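Local atomic coordinates of Pab-dependent poly(a)-specific ribonuclease subunit PAN2 (Neurospora crassa, PDB entry 4CZW), a protein that probably acts as the catalytic subunit of the PAN deadenylation complex, shortening the poly(A) tails of mRNA by exonucleolytic release of 5'-AMP. Residues G286-Q298 / H318-V330. Sequence-based numbering, arbitrary orientation.
Sequences GWLPEEIGIIVDQ and HNITVYSLVGTVV
Ile292 and Tyr323 form a hydrogen-bonded pair at the middle of an antiparallel β ladder, which joins strand 291-297 to strand 321-334 in the pseudo-protease (USP-like) scaffold domain of Pan2, away from the zinc and nuclease metal sites. It is a worked case of how a strand pair combines backbone bonding with packing on both faces. Tyr323 N donates to Ile292 O, and Ile292 N returns a bond to Tyr323 O at 3.1 Å. Ile294 and Thr321 repeat the two-way exchange two residues further on, past the non-hydrogen-bonded pair Gly293 and Val322, and Leu325 N reaches Glu290 O at 2.9 Å.

Side chains also meet across the pair. On the face of Ile292, Ile294 and Tyr323, Ile292 CG1 packs on Tyr323 CB at 3.6 Å, with chi1 at 58° setting CG1 between the backbone N and the carbonyl carbon. Ile294 CD1 meets the CE1 side of the phenol ring obliquely. On the other face, Glu291 lays its extended chain by Val322 CG1 (3.7 Å from CG), while its carboxylate pairs with Lys395. Ile295 CD1 touches Ile320 CG1 at 3.7 Å and lies over one face of the poorly ordered His318 ring. An alanine in place of Ile295 would probably leave Ile320 and the His318 ring without this apolar partner and open a gap beside Ile320.

Further out, strand 300-305 flanks 291-297 and strand 385-394 flanks 321-334. Helix 227-235 covers Ile292 and Ile294 through Leu231, and Pro264 O accepts the Tyr323 hydroxyl. Beyond the last backbone pair, the poorly ordered Asn319 offers its side chain instead: OD1 takes Val296 N at 2.7 Å, nearly in line with its own CG-OD1 bond.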
ATOM      1  N   GLY A 286     -26.247  13.734   6.859  1.00 60.75           N
ATOM      2  CA  GLY A 286     -25.879  14.547   5.715  1.00 49.25           C
ATOM      3  C   GLY A 286     -24.928  15.679   6.053  1.00 52.46           C
ATOM      4  O   GLY A 286     -24.792  16.633   5.287  1.00 62.58           O
ATOM      5  N   TRP A 287     -24.263  15.574   7.200  1.00 48.50           N
ATOM      6  CA  TRP A 287     -23.360  16.626   7.653  1.00 43.32           C
ATOM      7  C   TRP A 287     -22.069  16.645   6.842  1.00 46.58           C
ATOM      8  O   TRP A 287     -21.518  17.709   6.567  1.00 54.97           O
ATOM      9  CB  TRP A 287     -23.040  16.458   9.139  1.00 46.07           C
ATOM     10  CG  TRP A 287     -22.414  17.672   9.753  1.00 50.94           C
ATOM     11  CD1 TRP A 287     -23.054  18.813  10.140  1.00 56.21           C
ATOM     12  CD2 TRP A 287     -21.027  17.868  10.056  1.00 53.51           C
ATOM     13  NE1 TRP A 287     -22.151  19.708  10.662  1.00 55.52           N
ATOM     14  CE2 TRP A 287     -20.900  19.151  10.622  1.00 54.50           C
ATOM     15  CE3 TRP A 287     -19.879  17.082   9.902  1.00 46.08           C
ATOM     16  CZ2 TRP A 287     -19.674  19.668  11.036  1.00 50.21           C
ATOM     17  CZ3 TRP A 287     -18.663  17.598  10.312  1.00 46.83           C
ATOM     18  CH2 TRP A 287     -18.570  18.879  10.873  1.00 51.67           C
ATOM     19  N   LEU A 288     -21.589  15.464   6.465  1.00 49.74           N
ATOM     20  CA  LEU A 288     -20.376  15.355   5.662  1.00 38.73           C
ATOM     21  C   LEU A 288     -20.703  15.381   4.174  1.00 48.52           C
ATOM     22  O   LEU A 288     -21.304  14.442   3.651  1.00 55.53           O
ATOM     23  CB  LEU A 288     -19.610  14.075   6.005  1.00 43.33           C
ATOM     24  CG  LEU A 288     -18.360  13.802   5.164  1.00 48.48           C
ATOM     25  CD1 LEU A 288     -17.336  14.915   5.336  1.00 45.57           C
ATOM     26  CD2 LEU A 288     -17.752  12.453   5.518  1.00 40.71           C
ATOM     27  N   PRO A 289     -20.308  16.461   3.487  1.00 51.19           N
ATOM     28  CA  PRO A 289     -20.548  16.587   2.049  1.00 48.15           C
ATOM     29  C   PRO A 289     -19.545  15.776   1.236  1.00 52.75           C
ATOM     30  O   PRO A 289     -18.388  15.654   1.638  1.00 57.22           O
ATOM     31  CB  PRO A 289     -20.373  18.085   1.800  1.00 45.02           C
ATOM     32  CG  PRO A 289     -19.373  18.502   2.822  1.00 39.14           C
ATOM     33  CD  PRO A 289     -19.623  17.645   4.038  1.00 47.79           C
ATOM     34  N   GLU A 290     -19.986  15.225   0.111  1.00 48.48           N
ATOM     35  CA  GLU A 290     -19.091  14.478  -0.763  1.00 56.56           C
ATOM     36  C   GLU A 290     -18.365  15.425  -1.711  1.00 51.03           C
ATOM     37  O   GLU A 290     -17.515  15.005  -2.495  1.00 49.97           O
ATOM     38  CB  GLU A 290     -19.860  13.424  -1.562  1.00 57.34           C
ATOM     39  CG  GLU A 290     -20.890  14.000  -2.517  1.00 70.30           C
ATOM     40  CD  GLU A 290     -21.304  13.012  -3.591  1.00 82.79           C
ATOM     41  OE1 GLU A 290     -20.411  12.464  -4.271  1.00 78.62           O
ATOM     42  OE2 GLU A 290     -22.521  12.782  -3.752  1.00 72.09           O
ATOM     43  N   GLU A 291     -18.703  16.707  -1.627  1.00 52.69           N
ATOM     44  CA  GLU A 291     -18.136  17.702  -2.525  1.00 53.65           C
ATOM     45  C   GLU A 291     -18.036  19.066  -1.852  1.00 55.91           C
ATOM     46  O   GLU A 291     -19.020  19.577  -1.315  1.00 54.62           O
ATOM     47  CB  GLU A 291     -18.978  17.798  -3.799  1.00 55.74           C
ATOM     48  CG  GLU A 291     -18.251  18.390  -4.990  1.00 57.60           C
ATOM     49  CD  GLU A 291     -19.058  18.282  -6.269  1.00 62.14           C
ATOM     50  OE1 GLU A 291     -20.244  18.670  -6.260  1.00 58.29           O
ATOM     51  OE2 GLU A 291     -18.505  17.807  -7.282  1.00 56.76           O
ATOM     52  N   ILE A 292     -16.842  19.649  -1.875  1.00 52.02           N
ATOM     53  CA  ILE A 292     -16.622  20.971  -1.298  1.00 50.69           C
ATOM     54  C   ILE A 292     -15.858  21.877  -2.257  1.00 57.23           C
ATOM     55  O   ILE A 292     -15.141  21.403  -3.139  1.00 58.30           O
ATOM     56  CB  ILE A 292     -15.842  20.894   0.033  1.00 45.73           C
ATOM     57  CG1 ILE A 292     -14.491  20.209  -0.176  1.00 51.39           C
ATOM     58  CG2 ILE A 292     -16.653  20.167   1.091  1.00 41.86           C
ATOM     59  CD1 ILE A 292     -13.656  20.110   1.082  1.00 44.56           C
ATOM     60  N   GLY A 293     -16.022  23.183  -2.079  1.00 57.44           N
ATOM     61  CA  GLY A 293     -15.282  24.160  -2.855  1.00 53.92           C
ATOM     62  C   GLY A 293     -14.557  25.118  -1.932  1.00 51.50           C
ATOM     63  O   GLY A 293     -15.152  25.651  -0.996  1.00 58.82           O
ATOM     64  N   ILE A 294     -13.271  25.336  -2.187  1.00 47.30           N
ATOM     65  CA  ILE A 294     -12.457  26.169  -1.308  1.00 53.24           C
ATOM     66  C   ILE A 294     -11.879  27.391  -2.024  1.00 63.75           C
ATOM     67  O   ILE A 294     -11.318  27.281  -3.116  1.00 60.01           O
ATOM     68  CB  ILE A 294     -11.305  25.357  -0.683  1.00 50.97           C
ATOM     69  CG1 ILE A 294     -11.855  24.141   0.067  1.00 60.53           C
ATOM     70  CG2 ILE A 294     -10.486  26.228   0.254  1.00 52.09           C
ATOM     71  CD1 ILE A 294     -10.793  23.294   0.735  1.00 50.26           C
ATOM     72  N   ILE A 295     -12.030  28.556  -1.397  1.00 67.80           N
ATOM     73  CA  ILE A 295     -11.499  29.807  -1.930  1.00 68.65           C
ATOM     74  C   ILE A 295     -10.343  30.329  -1.080  1.00 64.49           C
ATOM     75  O   ILE A 295     -10.499  30.536   0.121  1.00 68.51           O
ATOM     76  CB  ILE A 295     -12.584  30.907  -2.005  1.00 74.83           C
ATOM     77  CG1 ILE A 295     -13.858  30.385  -2.672  1.00 74.53           C
ATOM     78  CG2 ILE A 295     -12.055  32.120  -2.749  1.00 77.46           C
ATOM     79  CD1 ILE A 295     -14.757  31.485  -3.202  1.00 73.07           C
ATOM     80  N   VAL A 296      -9.188  30.542  -1.702  1.00 62.57           N
ATOM     81  CA  VAL A 296      -8.061  31.160  -1.009  1.00 64.38           C
ATOM     82  C   VAL A 296      -7.893  32.608  -1.458  1.00 68.65           C
ATOM     83  O   VAL A 296      -7.485  32.871  -2.591  1.00 67.46           O
ATOM     84  CB  VAL A 296      -6.743  30.399  -1.249  1.00 66.96           C
ATOM     85  CG1 VAL A 296      -5.584  31.130  -0.584  1.00 65.13           C
ATOM     86  CG2 VAL A 296      -6.848  28.974  -0.727  1.00 59.48           C
ATOM     87  N   ASP A 297      -8.209  33.545  -0.569  1.00 71.42           N
ATOM     88  CA  ASP A 297      -8.151  34.965  -0.904  1.00 75.03           C
ATOM     89  C   ASP A 297      -7.527  35.800   0.212  1.00 72.72           C
ATOM     90  O   ASP A 297      -8.076  35.893   1.311  1.00 69.51           O
ATOM     91  CB  ASP A 297      -9.552  35.491  -1.223  1.00 78.24           C
ATOM     92  CG  ASP A 297      -9.542  36.941  -1.666  1.00 79.20           C
ATOM     93  OD1 ASP A 297      -8.542  37.371  -2.277  1.00 79.02           O
ATOM     94  OD2 ASP A 297     -10.538  37.651  -1.404  1.00 82.90           O
ATOM     95  N   GLN A 298      -6.381  36.407  -0.091  1.00 71.55           N
ATOM     96  CA  GLN A 298      -5.672  37.292   0.833  1.00 74.59           C
ATOM     97  C   GLN A 298      -5.383  36.633   2.180  1.00 73.74           C
ATOM     98  O   GLN A 298      -5.663  37.201   3.234  1.00 73.09           O
ATOM     99  CB  GLN A 298      -6.466  38.585   1.044  1.00 80.62           C
ATOM    100  CG  GLN A 298      -6.627  39.422  -0.217  1.00 88.89           C
ATOM    101  CD  GLN A 298      -7.393  40.708   0.026  1.00 95.44           C
ATOM    102  OE1 GLN A 298      -7.965  40.912   1.096  1.00 98.90           O
ATOM    103  NE2 GLN A 298      -7.406  41.584  -0.972  1.00102.13           N
ATOM    104  N   HIS A 318     -14.557  32.613 -10.039  1.00106.95           N
ATOM    105  CA  HIS A 318     -13.798  32.897  -8.829  1.00105.34           C
ATOM    106  C   HIS A 318     -12.886  31.721  -8.493  1.00 97.13           C
ATOM    107  O   HIS A 318     -13.038  30.630  -9.047  1.00110.63           O
ATOM    108  CB  HIS A 318     -14.745  33.195  -7.664  1.00103.91           C
ATOM    109  CG  HIS A 318     -14.205  34.184  -6.676  1.00115.29           C
ATOM    110  ND1 HIS A 318     -15.017  34.899  -5.820  1.00111.97           N
ATOM    111  CD2 HIS A 318     -12.937  34.577  -6.405  1.00111.23           C
ATOM    112  CE1 HIS A 318     -14.273  35.688  -5.066  1.00106.85           C
ATOM    113  NE2 HIS A 318     -13.008  35.512  -5.400  1.00113.04           N
ATOM    114  N   ASN A 319     -11.929  31.950  -7.599  1.00 95.41           N
ATOM    115  CA  ASN A 319     -11.039  30.884  -7.157  1.00 95.69           C
ATOM    116  C   ASN A 319     -11.790  29.843  -6.339  1.00 91.54           C
ATOM    117  O   ASN A 319     -11.753  29.855  -5.114  1.00108.25           O
ATOM    118  CB  ASN A 319      -9.870  31.464  -6.351  1.00104.55           C
ATOM    119  CG  ASN A 319      -9.053  30.394  -5.635  1.00100.05           C
ATOM    120  OD1 ASN A 319      -8.892  30.435  -4.413  1.00 87.53           O
ATOM    121  ND2 ASN A 319      -8.566  29.415  -6.388  1.00108.09           N
ATOM    122  N   ILE A 320     -12.498  28.951  -7.024  1.00 82.86           N
ATOM    123  CA  ILE A 320     -13.192  27.865  -6.340  1.00 74.71           C
ATOM    124  C   ILE A 320     -12.702  26.497  -6.808  1.00 66.00           C
ATOM    125  O   ILE A 320     -13.162  25.967  -7.819  1.00 74.07           O
ATOM    126  CB  ILE A 320     -14.715  27.941  -6.533  1.00 71.33           C
ATOM    127  CG1 ILE A 320     -15.231  29.338  -6.182  1.00 75.99           C
ATOM    128  CG2 ILE A 320     -15.400  26.905  -5.660  1.00 72.24           C
ATOM    129  CD1 ILE A 320     -16.739  29.480  -6.298  1.00 77.19           C
ATOM    130  N   THR A 321     -11.759  25.937  -6.060  1.00 60.53           N
ATOM    131  CA  THR A 321     -11.234  24.612  -6.353  1.00 57.26           C
ATOM    132  C   THR A 321     -12.138  23.554  -5.742  1.00 53.43           C
ATOM    133  O   THR A 321     -12.193  23.407  -4.519  1.00 54.78           O
ATOM    134  CB  THR A 321      -9.805  24.429  -5.815  1.00 61.38           C
ATOM    135  OG1 THR A 321      -8.965  25.484  -6.299  1.00 58.32           O
ATOM    136  CG2 THR A 321      -9.243  23.089  -6.259  1.00 59.50           C
ATOM    137  N   VAL A 322     -12.853  22.829  -6.598  1.00 52.76           N
ATOM    138  CA  VAL A 322     -13.793  21.810  -6.152  1.00 53.95           C
ATOM    139  C   VAL A 322     -13.076  20.523  -5.752  1.00 52.04           C
ATOM    140  O   VAL A 322     -12.316  19.953  -6.535  1.00 52.74           O
ATOM    141  CB  VAL A 322     -14.829  21.498  -7.247  1.00 49.69           C
ATOM    142  CG1 VAL A 322     -15.740  20.354  -6.822  1.00 45.93           C
ATOM    143  CG2 VAL A 322     -15.644  22.743  -7.574  1.00 49.48           C
ATOM    144  N   TYR A 323     -13.320  20.077  -4.524  1.00 53.69           N
ATOM    145  CA  TYR A 323     -12.725  18.844  -4.022  1.00 53.15           C
ATOM    146  C   TYR A 323     -13.767  17.735  -3.936  1.00 48.90           C
ATOM    147  O   TYR A 323     -14.921  17.981  -3.587  1.00 50.95           O
ATOM    148  CB  TYR A 323     -12.085  19.074  -2.650  1.00 46.21           C
ATOM    149  CG  TYR A 323     -10.758  19.800  -2.700  1.00 50.71           C
ATOM    150  CD1 TYR A 323     -10.702  21.179  -2.859  1.00 50.61           C
ATOM    151  CD2 TYR A 323      -9.561  19.105  -2.580  1.00 52.66           C
ATOM    152  CE1 TYR A 323      -9.491  21.844  -2.903  1.00 49.70           C
ATOM    153  CE2 TYR A 323      -8.346  19.762  -2.623  1.00 50.58           C
ATOM    154  CZ  TYR A 323      -8.317  21.131  -2.784  1.00 51.70           C
ATOM    155  OH  TYR A 323      -7.108  21.787  -2.828  1.00 59.24           O
ATOM    156  N   SER A 324     -13.355  16.515  -4.264  1.00 47.59           N
ATOM    157  CA  SER A 324     -14.240  15.362  -4.169  1.00 41.62           C
ATOM    158  C   SER A 324     -13.843  14.481  -2.992  1.00 45.22           C
ATOM    159  O   SER A 324     -12.659  14.278  -2.728  1.00 48.46           O
ATOM    160  CB  SER A 324     -14.218  14.552  -5.468  1.00 45.61           C
ATOM    161  OG  SER A 324     -14.752  15.303  -6.544  1.00 60.98           O
ATOM    162  N   LEU A 325     -14.842  13.969  -2.281  1.00 39.87           N
ATOM    163  CA  LEU A 325     -14.592  13.078  -1.157  1.00 38.84           C
ATOM    164  C   LEU A 325     -14.223  11.685  -1.649  1.00 44.36           C
ATOM    165  O   LEU A 325     -15.023  11.013  -2.301  1.00 43.11           O
ATOM    166  CB  LEU A 325     -15.817  13.007  -0.245  1.00 43.60           C
ATOM    167  CG  LEU A 325     -15.730  12.034   0.932  1.00 40.90           C
ATOM    168  CD1 LEU A 325     -14.598  12.423   1.869  1.00 39.99           C
ATOM    169  CD2 LEU A 325     -17.054  11.979   1.675  1.00 34.52           C
ATOM    170  N   VAL A 326     -13.003  11.257  -1.339  1.00 43.45           N
ATOM    171  CA  VAL A 326     -12.530   9.941  -1.751  1.00 40.57           C
ATOM    172  C   VAL A 326     -13.026   8.858  -0.801  1.00 43.63           C
ATOM    173  O   VAL A 326     -13.645   7.883  -1.227  1.00 52.25           O
ATOM    174  CB  VAL A 326     -10.993   9.887  -1.817  1.00 39.18           C
ATOM    175  CG1 VAL A 326     -10.526   8.473  -2.118  1.00 41.84           C
ATOM    176  CG2 VAL A 326     -10.473  10.859  -2.863  1.00 38.73           C
ATOM    177  N   GLY A 327     -12.756   9.035   0.487  1.00 45.44           N
ATOM    178  CA  GLY A 327     -13.156   8.057   1.482  1.00 43.08           C
ATOM    179  C   GLY A 327     -12.965   8.532   2.908  1.00 41.53           C
ATOM    180  O   GLY A 327     -12.636   9.693   3.150  1.00 45.27           O
ATOM    181  N   THR A 328     -13.168   7.622   3.856  1.00 44.65           N
ATOM    182  CA  THR A 328     -13.076   7.957   5.272  1.00 39.04           C
ATOM    183  C   THR A 328     -12.552   6.790   6.104  1.00 44.51           C
ATOM    184  O   THR A 328     -13.066   5.675   6.016  1.00 43.37           O
ATOM    185  CB  THR A 328     -14.446   8.387   5.834  1.00 39.70           C
ATOM    186  OG1 THR A 328     -14.944   9.509   5.095  1.00 53.27           O
ATOM    187  CG2 THR A 328     -14.329   8.765   7.303  1.00 41.78           C
ATOM    188  N   VAL A 329     -11.525   7.051   6.907  1.00 41.37           N
ATOM    189  CA  VAL A 329     -11.072   6.084   7.899  1.00 36.28           C
ATOM    190  C   VAL A 329     -11.984   6.174   9.116  1.00 37.59           C
ATOM    191  O   VAL A 329     -12.046   7.210   9.779  1.00 42.35           O
ATOM    192  CB  VAL A 329      -9.611   6.323   8.318  1.00 38.26           C
ATOM    193  CG1 VAL A 329      -9.238   5.416   9.483  1.00 37.47           C
ATOM    194  CG2 VAL A 329      -8.679   6.097   7.140  1.00 33.40           C
ATOM    195  N   VAL A 330     -12.694   5.088   9.404  1.00 39.03           N
ATOM    196  CA  VAL A 330     -13.735   5.108  10.426  1.00 32.17           C
ATOM    197  C   VAL A 330     -13.390   4.248  11.639  1.00 35.56           C
ATOM    198  O   VAL A 330     -12.980   3.096  11.501  1.00 46.90           O
ATOM    199  CB  VAL A 330     -15.080   4.629   9.843  1.00 29.72           C
ATOM    200  CG1 VAL A 330     -16.165   4.667  10.904  1.00 35.75           C
ATOM    201  CG2 VAL A 330     -15.470   5.481   8.645  1.00 36.88           C
TER